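Local coordinates for DUF4136 domain-containing protein (Bacteroides thetaiotaomicron, PDB 4F54) that is of unknown function but belongs to the DUF4136 family and is probably a lipoprotein of the bacterial cell envelope, at residues W161-T166 with N185-Q190; L62-E67 with L179-V184; P50-G55 with G112-S117. All coordinates share one frame; numbering follows the deposited sequence.

Interaction 1 of 3, residues W161-T166 with N185-Q190; sequences WTSYLT and NQSFTQ
Trp161 and Ser187 make the closest approach between strand 159-166 and the C-terminal end of helix 179-189. The indole comes with its six-membered edge: CH2 of Trp161 lies 3.6 Å from OG of Ser187, which sits near the plane of the ring. With CG anti to the backbone N (chi1 178°), the ring leaves the strand toward the helix. Its NE1 is bonded to OG of Ser191 just beyond the helix, and that hydroxyl also bonds O of Ser187, so that one serine hydroxyl links the indole to the last turn of the helix. The same six-membered ring also meets the Phe188 ring obliquely, centroids 5.4 Å apart.

The helix thus lies across one face of a mixed beta-sheet, in which strand 159-166 runs between strands 18-23 and 139-146, antiparallel to both. Small residues allow the approach: CB of Ser163 and CB of Ser187 are 4.1 Å apart, and Leu165 adds CD2 at 4.3 Å from CB of Ser187. No direct hydrogen bond crosses here. Instead a water, 2.6 Å from OG of Ser163, donates to OG of Ser187 at 2.8 Å, while the Ser187 hydroxyl also bonds O of Val184 in its own helix. Replacing Trp161 by an alanine would probably open a gap beside Ser187 and Phe188 and leave Ser191 without its indole N-H partner.

The packed side contrasts with the partly exposed flank of the helix, where Gln186 and Gln190 make no contact with the strand. There, NE2 of Gln186 gives a nearly straight bond (172°) to a lone pair of OE1 of Gln190, 3.0 Å away, and NE2 of Gln190 is hydrogen-bonded to O of Val19 and OG1 of Thr21 on strand 18-23.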
ATOM      1  N   TRP A 161       5.759   0.264   6.777  1.00 16.37           N
ATOM      2  CA  TRP A 161       6.187  -0.453   5.586  1.00 17.53           C
ATOM      3  C   TRP A 161       5.448   0.114   4.389  1.00 18.16           C
ATOM      4  O   TRP A 161       4.282   0.494   4.496  1.00 19.90           O
ATOM      5  CB  TRP A 161       5.934  -1.939   5.797  1.00 18.92           C
ATOM      6  CG  TRP A 161       6.242  -2.860   4.693  1.00 19.76           C
ATOM      7  CD1 TRP A 161       7.431  -3.545   4.503  1.00 18.81           C
ATOM      8  CD2 TRP A 161       5.344  -3.348   3.645  1.00 18.18           C
ATOM      9  NE1 TRP A 161       7.344  -4.392   3.423  1.00 19.41           N
ATOM     10  CE2 TRP A 161       6.115  -4.351   2.880  1.00 20.82           C
ATOM     11  CE3 TRP A 161       4.009  -3.106   3.305  1.00 22.79           C
ATOM     12  CZ2 TRP A 161       5.556  -5.044   1.807  1.00 21.24           C
ATOM     13  CZ3 TRP A 161       3.461  -3.795   2.240  1.00 24.75           C
ATOM     14  CH2 TRP A 161       4.195  -4.736   1.509  1.00 21.75           C
ATOM     15  N   THR A 162       6.183   0.195   3.279  1.00 19.10           N
ATOM     16  CA  THR A 162       5.672   0.632   1.985  1.00 17.48           C
ATOM     17  C   THR A 162       6.171  -0.310   0.908  1.00 18.28           C
ATOM     18  O   THR A 162       7.303  -0.763   0.957  1.00 17.08           O
ATOM     19  CB  THR A 162       6.113   2.097   1.692  1.00 17.36           C
ATOM     20  OG1 THR A 162       5.744   2.933   2.785  1.00 20.01           O
ATOM     21  CG2 THR A 162       5.490   2.634   0.382  1.00 16.30           C
ATOM     22  N   SER A 163       5.353  -0.567  -0.094  1.00 17.46           N
ATOM     23  CA  SER A 163       5.786  -1.268  -1.288  1.00 19.70           C
ATOM     24  C   SER A 163       5.336  -0.513  -2.533  1.00 17.29           C
ATOM     25  O   SER A 163       4.311   0.220  -2.530  1.00 18.40           O
ATOM     26  CB  SER A 163       5.316  -2.737  -1.314  1.00 20.28           C
ATOM     27  OG  SER A 163       3.908  -2.787  -1.449  1.00 21.27           O
ATOM     28  N   TYR A 164       6.139  -0.703  -3.583  1.00 18.52           N
ATOM     29  CA  TYR A 164       5.880  -0.189  -4.892  1.00 17.44           C
ATOM     30  C   TYR A 164       6.039  -1.331  -5.873  1.00 17.26           C
ATOM     31  O   TYR A 164       7.137  -1.897  -6.026  1.00 19.59           O
ATOM     32  CB  TYR A 164       6.767   0.973  -5.228  1.00 16.25           C
ATOM     33  CG  TYR A 164       6.485   1.712  -6.509  1.00 17.42           C
ATOM     34  CD1 TYR A 164       5.185   2.112  -6.823  1.00 19.58           C
ATOM     35  CD2 TYR A 164       7.516   2.176  -7.312  1.00 18.12           C
ATOM     36  CE1 TYR A 164       4.941   2.846  -7.978  1.00 20.65           C
ATOM     37  CE2 TYR A 164       7.292   2.919  -8.465  1.00 21.00           C
ATOM     38  CZ  TYR A 164       5.976   3.256  -8.783  1.00 20.50           C
ATOM     39  OH  TYR A 164       5.727   4.033  -9.926  1.00 23.01           O
ATOM     40  N   LEU A 165       4.927  -1.690  -6.521  1.00 18.71           N
ATOM     41  CA  LEU A 165       4.923  -2.771  -7.542  1.00 19.02           C
ATOM     42  C   LEU A 165       4.803  -2.088  -8.906  1.00 19.40           C
ATOM     43  O   LEU A 165       3.820  -1.373  -9.134  1.00 19.02           O
ATOM     44  CB  LEU A 165       3.701  -3.656  -7.301  1.00 21.36           C
ATOM     45  CG  LEU A 165       3.480  -4.117  -5.863  1.00 20.41           C
ATOM     46  CD1 LEU A 165       2.335  -5.148  -5.785  1.00 21.56           C
ATOM     47  CD2 LEU A 165       4.763  -4.713  -5.278  1.00 19.84           C
ATOM     48  N   THR A 166       5.750  -2.307  -9.798  1.00 18.94           N
ATOM     49  CA  THR A 166       5.820  -1.502 -11.035  1.00 18.42           C
ATOM     50  C   THR A 166       6.496  -2.271 -12.144  1.00 20.63           C
ATOM     51  O   THR A 166       6.829  -3.434 -11.953  1.00 20.28           O
ATOM     52  CB  THR A 166       6.486  -0.127 -10.758  1.00 19.29           C
ATOM     53  OG1 THR A 166       6.296   0.734 -11.892  1.00 22.05           O
ATOM     54  CG2 THR A 166       7.976  -0.266 -10.451  1.00 19.72           C
ATOM     55  N   ASN A 185       2.946 -11.203  -3.462  1.00 22.27           N
ATOM     56  CA  ASN A 185       3.650 -12.280  -2.776  1.00 22.20           C
ATOM     57  C   ASN A 185       5.126 -11.973  -2.651  1.00 23.35           C
ATOM     58  O   ASN A 185       5.726 -12.161  -1.585  1.00 21.24           O
ATOM     59  CB  ASN A 185       3.447 -13.603  -3.507  1.00 23.49           C
ATOM     60  CG  ASN A 185       2.025 -14.132  -3.386  1.00 25.16           C
ATOM     61  OD1 ASN A 185       1.259 -13.685  -2.536  1.00 24.07           O
ATOM     62  ND2 ASN A 185       1.662 -15.063  -4.272  1.00 23.47           N
ATOM     63  N   GLN A 186       5.703 -11.413  -3.712  1.00 21.29           N
ATOM     64  CA  GLN A 186       7.126 -11.077  -3.686  1.00 21.47           C
ATOM     65  C   GLN A 186       7.487 -10.001  -2.681  1.00 21.36           C
ATOM     66  O   GLN A 186       8.524 -10.066  -2.026  1.00 21.65           O
ATOM     67  CB  GLN A 186       7.627 -10.685  -5.084  1.00 25.85           C
ATOM     68  CG  GLN A 186       9.080 -10.214  -5.133  1.00 26.84           C
ATOM     69  CD  GLN A 186      10.088 -11.264  -4.666  1.00 27.55           C
ATOM     70  OE1 GLN A 186       9.956 -12.457  -4.981  1.00 26.54           O
ATOM     71  NE2 GLN A 186      11.117 -10.822  -3.943  1.00 24.57           N
ATOM     72  N   SER A 187       6.599  -9.022  -2.538  1.00 19.39           N
ATOM     73  CA  SER A 187       6.823  -7.916  -1.593  1.00 19.36           C
ATOM     74  C   SER A 187       6.922  -8.446  -0.165  1.00 20.24           C
ATOM     75  O   SER A 187       7.739  -7.963   0.635  1.00 20.95           O
ATOM     76  CB  SER A 187       5.746  -6.827  -1.703  1.00 20.79           C
ATOM     77  OG  SER A 187       4.474  -7.190  -1.117  1.00 21.65           O
ATOM     78  N   PHE A 188       6.161  -9.490   0.146  1.00 21.13           N
ATOM     79  CA  PHE A 188       6.312 -10.133   1.468  1.00 20.44           C
ATOM     80  C   PHE A 188       7.545 -11.018   1.569  1.00 21.67           C
ATOM     81  O   PHE A 188       8.219 -11.014   2.592  1.00 24.80           O
ATOM     82  CB  PHE A 188       5.039 -10.908   1.863  1.00 20.51           C
ATOM     83  CG  PHE A 188       3.934 -10.015   2.304  1.00 20.82           C
ATOM     84  CD1 PHE A 188       3.014  -9.487   1.377  1.00 20.42           C
ATOM     85  CD2 PHE A 188       3.834  -9.658   3.606  1.00 26.18           C
ATOM     86  CE1 PHE A 188       1.977  -8.647   1.789  1.00 21.86           C
ATOM     87  CE2 PHE A 188       2.827  -8.822   4.017  1.00 21.92           C
ATOM     88  CZ  PHE A 188       1.899  -8.298   3.097  1.00 25.23           C
ATOM     89  N   THR A 189       7.862 -11.771   0.509  1.00 20.78           N
ATOM     90  CA  THR A 189       9.055 -12.609   0.490  1.00 22.60           C
ATOM     91  C   THR A 189      10.340 -11.821   0.795  1.00 24.51           C
ATOM     92  O   THR A 189      11.198 -12.268   1.540  1.00 23.76           O
ATOM     93  CB  THR A 189       9.180 -13.337  -0.874  1.00 23.13           C
ATOM     94  OG1 THR A 189       7.993 -14.119  -1.068  1.00 28.71           O
ATOM     95  CG2 THR A 189      10.433 -14.210  -0.904  1.00 23.38           C
ATOM     96  N   GLN A 190      10.449 -10.634   0.217  1.00 22.83           N
ATOM     97  CA  GLN A 190      11.618  -9.769   0.457  1.00 23.23           C
ATOM     98  C   GLN A 190      11.484  -8.885   1.706  1.00 23.41           C
ATOM     99  O   GLN A 190      12.289  -7.959   1.890  1.00 24.11           O
ATOM    100  CB  GLN A 190      11.908  -8.908  -0.800  1.00 22.48           C
ATOM    101  CG  GLN A 190      10.892  -7.805  -1.104  1.00 21.00           C
ATOM    102  CD  GLN A 190      11.183  -7.147  -2.438  1.00 21.72           C
ATOM    103  OE1 GLN A 190      11.173  -7.839  -3.489  1.00 21.55           O
ATOM    104  NE2 GLN A 190      11.366  -5.795  -2.452  1.00 21.30           N
TER
HETATM  105  O   HOH W   1       2.742  -5.107  -1.904  1.00 20.45           O

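Interaction 2 of 3, residues L62-E67 with L179-V184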
ATOM      1  N   LEU A  62      -6.535  -7.913  -2.974  1.00 20.74           N
ATOM      2  CA  LEU A  62      -6.810  -7.767  -1.529  1.00 21.89           C
ATOM      3  C   LEU A  62      -6.718  -9.102  -0.786  1.00 24.30           C
ATOM      4  O   LEU A  62      -6.133  -9.180   0.302  1.00 21.72           O
ATOM      5  CB  LEU A  62      -8.176  -7.094  -1.332  1.00 23.16           C
ATOM      6  CG  LEU A  62      -8.287  -5.677  -1.891  1.00 20.79           C
ATOM      7  CD1 LEU A  62      -9.725  -5.172  -1.851  1.00 24.64           C
ATOM      8  CD2 LEU A  62      -7.321  -4.779  -1.067  1.00 21.46           C
ATOM      9  N   ALA A  63      -7.217 -10.184  -1.410  1.00 20.24           N
ATOM     10  CA  ALA A  63      -7.095 -11.515  -0.784  1.00 21.73           C
ATOM     11  C   ALA A  63      -5.624 -11.913  -0.603  1.00 21.77           C
ATOM     12  O   ALA A  63      -5.271 -12.565   0.420  1.00 23.52           O
ATOM     13  CB  ALA A  63      -7.875 -12.589  -1.590  1.00 21.03           C
ATOM     14  N   ALA A  64      -4.758 -11.515  -1.546  1.00 22.23           N
ATOM     15  CA  ALA A  64      -3.304 -11.837  -1.449  1.00 22.64           C
ATOM     16  C   ALA A  64      -2.675 -11.133  -0.235  1.00 20.04           C
ATOM     17  O   ALA A  64      -1.881 -11.732   0.486  1.00 20.62           O
ATOM     18  CB  ALA A  64      -2.536 -11.532  -2.749  1.00 22.05           C
ATOM     19  N   TYR A  65      -3.061  -9.873   0.017  1.00 19.92           N
ATOM     20  CA  TYR A  65      -2.608  -9.150   1.260  1.00 17.17           C
ATOM     21  C   TYR A  65      -3.081  -9.908   2.486  1.00 20.56           C
ATOM     22  O   TYR A  65      -2.303 -10.140   3.411  1.00 20.86           O
ATOM     23  CB  TYR A  65      -3.110  -7.693   1.265  1.00 21.17           C
ATOM     24  CG  TYR A  65      -2.216  -6.836   0.341  1.00 17.68           C
ATOM     25  CD1 TYR A  65      -0.902  -6.535   0.703  1.00 19.69           C
ATOM     26  CD2 TYR A  65      -2.659  -6.389  -0.900  1.00 19.36           C
ATOM     27  CE1 TYR A  65      -0.035  -5.824  -0.142  1.00 21.96           C
ATOM     28  CE2 TYR A  65      -1.820  -5.659  -1.723  1.00 17.65           C
ATOM     29  CZ  TYR A  65      -0.510  -5.369  -1.337  1.00 21.21           C
ATOM     30  OH  TYR A  65       0.336  -4.655  -2.179  1.00 19.74           O
ATOM     31  N   THR A  66      -4.372 -10.234   2.509  1.00 20.93           N
ATOM     32  CA  THR A  66      -4.930 -10.980   3.643  1.00 21.30           C
ATOM     33  C   THR A  66      -4.213 -12.271   3.948  1.00 21.87           C
ATOM     34  O   THR A  66      -3.817 -12.521   5.090  1.00 21.72           O
ATOM     35  CB  THR A  66      -6.438 -11.188   3.432  1.00 23.43           C
ATOM     36  OG1 THR A  66      -7.070  -9.906   3.460  1.00 23.44           O
ATOM     37  CG2 THR A  66      -7.023 -12.129   4.531  1.00 22.29           C
ATOM     38  N   GLU A  67      -4.031 -13.092   2.915  1.00 21.09           N
ATOM     39  CA  GLU A  67      -3.323 -14.370   3.056  1.00 21.92           C
ATOM     40  C   GLU A  67      -1.875 -14.174   3.534  1.00 22.44           C
ATOM     41  O   GLU A  67      -1.394 -14.846   4.414  1.00 22.48           O
ATOM     42  CB  GLU A  67      -3.389 -15.133   1.736  1.00 21.95           C
ATOM     43  CG  GLU A  67      -4.815 -15.590   1.452  1.00 26.98           C
ATOM     44  CD  GLU A  67      -5.069 -15.956  -0.002  1.00 39.67           C
ATOM     45  OE1 GLU A  67      -4.100 -16.282  -0.725  1.00 39.37           O
ATOM     46  OE2 GLU A  67      -6.250 -15.856  -0.418  1.00 40.78           O
ATOM     47  N   LEU A 179      -0.079 -11.369 -12.619  1.00 27.95           N
ATOM     48  CA  LEU A 179       1.223 -10.818 -12.174  1.00 25.39           C
ATOM     49  C   LEU A 179       1.104  -9.932 -10.922  1.00 26.46           C
ATOM     50  O   LEU A 179       2.014  -9.910 -10.097  1.00 24.83           O
ATOM     51  CB  LEU A 179       2.001 -10.069 -13.277  1.00 31.24           C
ATOM     52  CG  LEU A 179       2.648 -10.911 -14.410  1.00 31.85           C
ATOM     53  CD1 LEU A 179       3.398  -9.971 -15.354  1.00 39.24           C
ATOM     54  CD2 LEU A 179       3.556 -12.039 -13.924  1.00 36.45           C
ATOM     55  N   ALA A 180       0.009  -9.168 -10.786  1.00 21.32           N
ATOM     56  CA  ALA A 180      -0.150  -8.369  -9.565  1.00 23.06           C
ATOM     57  C   ALA A 180      -0.053  -9.260  -8.297  1.00 21.79           C
ATOM     58  O   ALA A 180       0.521  -8.831  -7.277  1.00 21.73           O
ATOM     59  CB  ALA A 180      -1.466  -7.638  -9.534  1.00 21.94           C
ATOM     60  N   ILE A 181      -0.688 -10.434  -8.325  1.00 22.45           N
ATOM     61  CA  ILE A 181      -0.675 -11.308  -7.141  0.50 24.64           C
ATOM     62  C   ILE A 181       0.744 -11.815  -6.869  1.00 22.77           C
ATOM     63  O   ILE A 181       1.173 -11.901  -5.703  1.00 21.84           O
ATOM     64  CB  ILE A 181      -1.708 -12.466  -7.258  0.50 26.98           C
ATOM     65  CG1 ILE A 181      -3.119 -11.926  -6.984  0.50 30.74           C
ATOM     66  CG2 ILE A 181      -1.369 -13.630  -6.329  0.50 27.54           C
ATOM     67  CD1 ILE A 181      -4.204 -12.669  -7.741  0.50 30.81           C
ATOM     68  N   GLU A 182       1.455 -12.166  -7.923  1.00 23.70           N
ATOM     69  CA  GLU A 182       2.837 -12.628  -7.798  0.50 25.68           C
ATOM     70  C   GLU A 182       3.739 -11.509  -7.223  1.00 22.37           C
ATOM     71  O   GLU A 182       4.618 -11.767  -6.355  1.00 22.09           O
ATOM     72  CB  GLU A 182       3.369 -13.158  -9.134  0.50 27.75           C
ATOM     73  CG  GLU A 182       2.652 -14.413  -9.643  0.50 30.59           C
ATOM     74  CD  GLU A 182       3.078 -14.824 -11.053  0.50 37.83           C
ATOM     75  OE1 GLU A 182       4.092 -14.306 -11.546  0.50 39.16           O
ATOM     76  OE2 GLU A 182       2.395 -15.663 -11.668  0.50 43.05           O
ATOM     77  N   ALA A 183       3.485 -10.282  -7.644  1.00 20.82           N
ATOM     78  CA  ALA A 183       4.199  -9.095  -7.099  1.00 21.43           C
ATOM     79  C   ALA A 183       3.874  -8.860  -5.609  1.00 20.09           C
ATOM     80  O   ALA A 183       4.786  -8.642  -4.806  1.00 21.59           O
ATOM     81  CB  ALA A 183       3.966  -7.842  -7.936  1.00 21.68           C
ATOM     82  N   VAL A 184       2.589  -8.966  -5.220  1.00 20.38           N
ATOM     83  CA  VAL A 184       2.224  -8.876  -3.811  1.00 21.62           C
ATOM     84  C   VAL A 184       2.978  -9.937  -3.019  1.00 21.81           C
ATOM     85  O   VAL A 184       3.607  -9.624  -2.012  1.00 21.05           O
ATOM     86  CB  VAL A 184       0.682  -8.887  -3.598  1.00 22.18           C
ATOM     87  CG1 VAL A 184       0.329  -9.015  -2.116  1.00 18.69           C
ATOM     88  CG2 VAL A 184       0.037  -7.659  -4.223  1.00 21.21           C
TER
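Two neighbouring helices running nearly the same way, 56-70 and 179-189, pack side by side here through Ala64 and Tyr65 on one and Val184 and Ile181 on the other. Their axes are 9.4 Å apart at closest approach and their directions differ by 23°. Val184 has the largest share of the contact, and its two methyls do different work. CG1, anti to the backbone N (chi1 171°), stands over the centre of the Tyr65 ring, 3.7 Å from the ring centroid and only 9° off the normal, a well-formed CH-pi contact. CG2 lies over the same face but shifted toward the hydroxyl end, 3.6 Å from OH of Tyr65 and 3.7 Å from its CE2. Both methyls of the valine therefore sit on one face of the phenol, the two side chains crossing at about a right angle.

Both helices lie on the same face of the mixed beta-sheet, forming the helical layer of a two-layer alpha/beta arrangement, and the residues of this contact also face the strands below. Tyr65 reaches down from its helix to touch Leu37 and Ser163, and its OH is hydrogen-bonded to OG1 of Thr142 on strand 139-146. That bond satisfies a buried hydroxyl and helps to fix the ring whose face receives Val184. Val184 and its neighbour Ala183 rest in turn on Leu165 of strand 159-166.

Where the backbones come closest, with CA of Ala64 6.3 Å from CA of Ile181, the side chain on helix 56-70 is a single methyl. CB of Ala64 fits against CG1 of Val184 at 3.9 Å. The contact slackens toward Ile181, a partly exposed residue modelled in two conformers; its side chain also touches Gln60, one turn before Ala64.

Interaction 3 of 3, residues P50-G55 with G112-S117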
ATOM      1  N   PRO A  50     -12.172  10.479  -5.352  1.00 48.04           N
ATOM      2  CA  PRO A  50     -11.704   9.088  -5.209  1.00 40.41           C
ATOM      3  C   PRO A  50     -12.700   8.048  -5.792  1.00 38.30           C
ATOM      4  O   PRO A  50     -13.841   8.025  -5.370  1.00 34.51           O
ATOM      5  CB  PRO A  50     -11.517   8.923  -3.678  1.00 41.35           C
ATOM      6  CG  PRO A  50     -12.284  10.034  -3.038  1.00 50.04           C
ATOM      7  CD  PRO A  50     -12.350  11.155  -4.049  1.00 49.87           C
ATOM      8  N   GLU A  51     -12.234   7.221  -6.748  1.00 30.19           N
ATOM      9  CA  GLU A  51     -12.880   5.993  -7.286  1.00 28.43           C
ATOM     10  C   GLU A  51     -12.041   4.740  -6.958  1.00 27.56           C
ATOM     11  O   GLU A  51     -10.868   4.866  -6.666  1.00 25.78           O
ATOM     12  CB  GLU A  51     -12.994   6.062  -8.809  1.00 28.84           C
ATOM     13  N   TYR A  52     -12.657   3.559  -6.998  1.00 26.18           N
ATOM     14  CA  TYR A  52     -11.986   2.287  -6.621  1.00 25.98           C
ATOM     15  C   TYR A  52     -12.119   1.231  -7.701  1.00 27.84           C
ATOM     16  O   TYR A  52     -13.061   1.239  -8.497  1.00 28.65           O
ATOM     17  CB  TYR A  52     -12.580   1.781  -5.279  1.00 25.82           C
ATOM     18  CG  TYR A  52     -12.481   2.844  -4.193  1.00 23.71           C
ATOM     19  CD1 TYR A  52     -13.441   3.845  -4.044  1.00 29.92           C
ATOM     20  CD2 TYR A  52     -11.364   2.906  -3.374  1.00 25.26           C
ATOM     21  CE1 TYR A  52     -13.283   4.833  -3.068  1.00 34.20           C
ATOM     22  CE2 TYR A  52     -11.186   3.880  -2.418  1.00 27.34           C
ATOM     23  CZ  TYR A  52     -12.147   4.836  -2.267  1.00 30.73           C
ATOM     24  OH  TYR A  52     -11.913   5.788  -1.309  1.00 32.73           O
ATOM     25  N   LEU A  53     -11.179   0.301  -7.715  1.00 24.58           N
ATOM     26  CA  LEU A  53     -11.231  -0.821  -8.639  1.00 24.53           C
ATOM     27  C   LEU A  53     -12.359  -1.740  -8.264  1.00 28.52           C
ATOM     28  O   LEU A  53     -12.609  -1.973  -7.073  1.00 30.29           O
ATOM     29  CB  LEU A  53      -9.935  -1.630  -8.624  1.00 24.96           C
ATOM     30  CG  LEU A  53      -8.680  -1.041  -9.225  1.00 25.54           C
ATOM     31  CD1 LEU A  53      -7.505  -1.997  -9.097  1.00 23.79           C
ATOM     32  CD2 LEU A  53      -8.911  -0.682 -10.709  1.00 27.46           C
ATOM     33  N   GLU A  54     -13.095  -2.190  -9.288  1.00 33.90           N
ATOM     34  CA  GLU A  54     -14.198  -3.116  -9.095  1.00 36.92           C
ATOM     35  C   GLU A  54     -13.851  -4.434  -9.752  1.00 36.69           C
ATOM     36  O   GLU A  54     -12.987  -4.500 -10.629  1.00 33.61           O
ATOM     37  CB  GLU A  54     -15.482  -2.557  -9.705  1.00 47.17           C
ATOM     38  CG  GLU A  54     -15.974  -1.275  -9.049  1.00 55.80           C
ATOM     39  CD  GLU A  54     -17.048  -0.569  -9.862  1.00 76.58           C
ATOM     40  OE1 GLU A  54     -17.102  -0.749 -11.104  1.00 85.70           O
ATOM     41  OE2 GLU A  54     -17.836   0.186  -9.254  1.00 87.06           O
ATOM     42  N   GLY A  55     -14.487  -5.500  -9.286  1.00 37.77           N
ATOM     43  CA  GLY A  55     -14.357  -6.788  -9.950  1.00 38.89           C
ATOM     44  C   GLY A  55     -13.408  -7.729  -9.257  1.00 37.34           C
ATOM     45  O   GLY A  55     -12.848  -7.402  -8.192  1.00 35.12           O
ATOM     46  N   GLY A 112      -7.345  12.954  -4.039  1.00 23.05           N
ATOM     47  CA  GLY A 112      -8.169  11.858  -3.522  1.00 25.25           C
ATOM     48  C   GLY A 112      -7.453  10.785  -2.731  1.00 25.41           C
ATOM     49  O   GLY A 112      -8.038   9.752  -2.435  1.00 23.44           O
ATOM     50  N   TYR A 113      -6.189  10.999  -2.377  1.00 23.26           N
ATOM     51  CA  TYR A 113      -5.408   9.937  -1.757  1.00 20.16           C
ATOM     52  C   TYR A 113      -5.983   9.633  -0.379  1.00 21.78           C
ATOM     53  O   TYR A 113      -6.569  10.510   0.244  1.00 22.02           O
ATOM     54  CB  TYR A 113      -3.940  10.342  -1.606  1.00 19.50           C
ATOM     55  CG  TYR A 113      -3.048   9.155  -1.271  1.00 17.37           C
ATOM     56  CD1 TYR A 113      -2.892   8.139  -2.210  1.00 19.85           C
ATOM     57  CD2 TYR A 113      -2.483   8.989   0.001  1.00 17.55           C
ATOM     58  CE1 TYR A 113      -2.157   7.034  -1.915  1.00 22.56           C
ATOM     59  CE2 TYR A 113      -1.686   7.882   0.283  1.00 18.30           C
ATOM     60  CZ  TYR A 113      -1.589   6.912  -0.652  1.00 20.59           C
ATOM     61  OH  TYR A 113      -0.814   5.831  -0.396  1.00 21.25           O
ATOM     62  N   TRP A 114      -5.756   8.418   0.091  1.00 20.08           N
ATOM     63  CA  TRP A 114      -6.099   8.048   1.471  1.00 20.24           C
ATOM     64  C   TRP A 114      -5.740   9.114   2.461  1.00 19.67           C
ATOM     65  O   TRP A 114      -4.655   9.689   2.378  1.00 21.83           O
ATOM     66  CB  TRP A 114      -5.352   6.769   1.852  1.00 17.59           C
ATOM     67  CG  TRP A 114      -5.675   5.594   0.985  1.00 20.08           C
ATOM     68  CD1 TRP A 114      -4.963   5.120  -0.137  1.00 18.54           C
ATOM     69  CD2 TRP A 114      -6.808   4.701   1.112  1.00 19.28           C
ATOM     70  NE1 TRP A 114      -5.542   3.986  -0.645  1.00 19.18           N
ATOM     71  CE2 TRP A 114      -6.695   3.713   0.025  1.00 18.54           C
ATOM     72  CE3 TRP A 114      -7.841   4.571   2.023  1.00 17.78           C
ATOM     73  CZ2 TRP A 114      -7.617   2.665  -0.127  1.00 20.31           C
ATOM     74  CZ3 TRP A 114      -8.796   3.563   1.800  1.00 20.90           C
ATOM     75  CH2 TRP A 114      -8.648   2.608   0.786  1.00 23.55           C
ATOM     76  N   GLY A 115      -6.680   9.463   3.341  1.00 22.80           N
ATOM     77  CA  GLY A 115      -6.396  10.393   4.397  1.00 20.98           C
ATOM     78  C   GLY A 115      -6.120   9.707   5.702  1.00 20.89           C
ATOM     79  O   GLY A 115      -6.724   8.671   5.994  1.00 19.62           O
ATOM     80  N   PRO A 116      -5.286  10.334   6.557  1.00 19.54           N
ATOM     81  CA  PRO A 116      -5.102   9.702   7.885  1.00 19.26           C
ATOM     82  C   PRO A 116      -6.383   9.533   8.650  1.00 18.41           C
ATOM     83  O   PRO A 116      -6.541   8.603   9.480  1.00 19.26           O
ATOM     84  CB  PRO A 116      -4.188  10.683   8.620  1.00 19.69           C
ATOM     85  CG  PRO A 116      -3.375  11.277   7.506  1.00 22.04           C
ATOM     86  CD  PRO A 116      -4.344  11.458   6.361  1.00 23.44           C
ATOM     87  N   SER A 117      -7.284  10.476   8.444  1.00 18.85           N
ATOM     88  CA  SER A 117      -8.566  10.450   9.177  1.00 23.71           C
ATOM     89  C   SER A 117      -9.537   9.333   8.721  1.00 21.34           C
ATOM     90  O   SER A 117     -10.503   9.049   9.385  1.00 21.08           O
ATOM     91  CB  SER A 117      -9.293  11.806   9.159  1.00 24.37           C
ATOM     92  OG  SER A 117      -9.661  12.133   7.836  1.00 28.36           O
TER
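Pro50 and Gly112 bring the two backbones together, their CA atoms 4.8 Å apart, and CB of Pro50 rests 3.8 Å from O of Gly112. The glycine suits this fit: a beta carbon here would point at the proline and lie 3.4 Å from N of Pro50, leaving little room for a side chain. A second touch lies between aromatic side chains, with CE2 of Tyr52 4.3 Å from CH2 of Trp114, the two rings meeting obliquely.

Outward from these pairs, Leu42 of strand 42-44 is common ground, touched by Pro50, Tyr52 and Trp114 alike. The short, weakly bonded strand at about 51-52 is itself paired antiparallel with 42-44, with Glu51 bonded through its backbone to Val43. Trp114 leaves its own backbone pointing away from 50-55, but with CG anti to the carbonyl carbon (chi1 -60°) the indole swings back so that its six-membered end reaches Tyr52. Its NE1 makes weak hydrogen bonds to O of Val89 and OG of Ser90 on strand 85-92, and Tyr118 meets the indole edge-to-face. A sulfate, probably from the crystallisation liquor, lies about 6 Å from the Trp114 side chain.

With no hydrogen bond or charge pair crossing between the segments, the aromatic-rich connection between strands 85-92 and 139-146 meets 50-55 through van der Waals contact and shape alone.

Overall arrangement
Interactions 1 and 2 belong to one buried layer. Both use helix 179-189, which packs on both strand 159-166 and helix 56-70, and they touch directly: CE1 of Phe188 lies 3.7 Å from CD1 of Tyr65, and Leu165 packs against Ala183 and Val184. Interaction 1, at the sheet, includes a water between hydroxyls; interaction 2, between helices, is almost wholly apolar apart from the tyrosine hydroxyl. Interaction 3 stands apart, its centre about 20 Å from that of interaction 1 and across the chain's centre, partly buried and built from loops beside the same sheet. It is nevertheless linked in sequence, since 50-55 leads straight into helix 56-70.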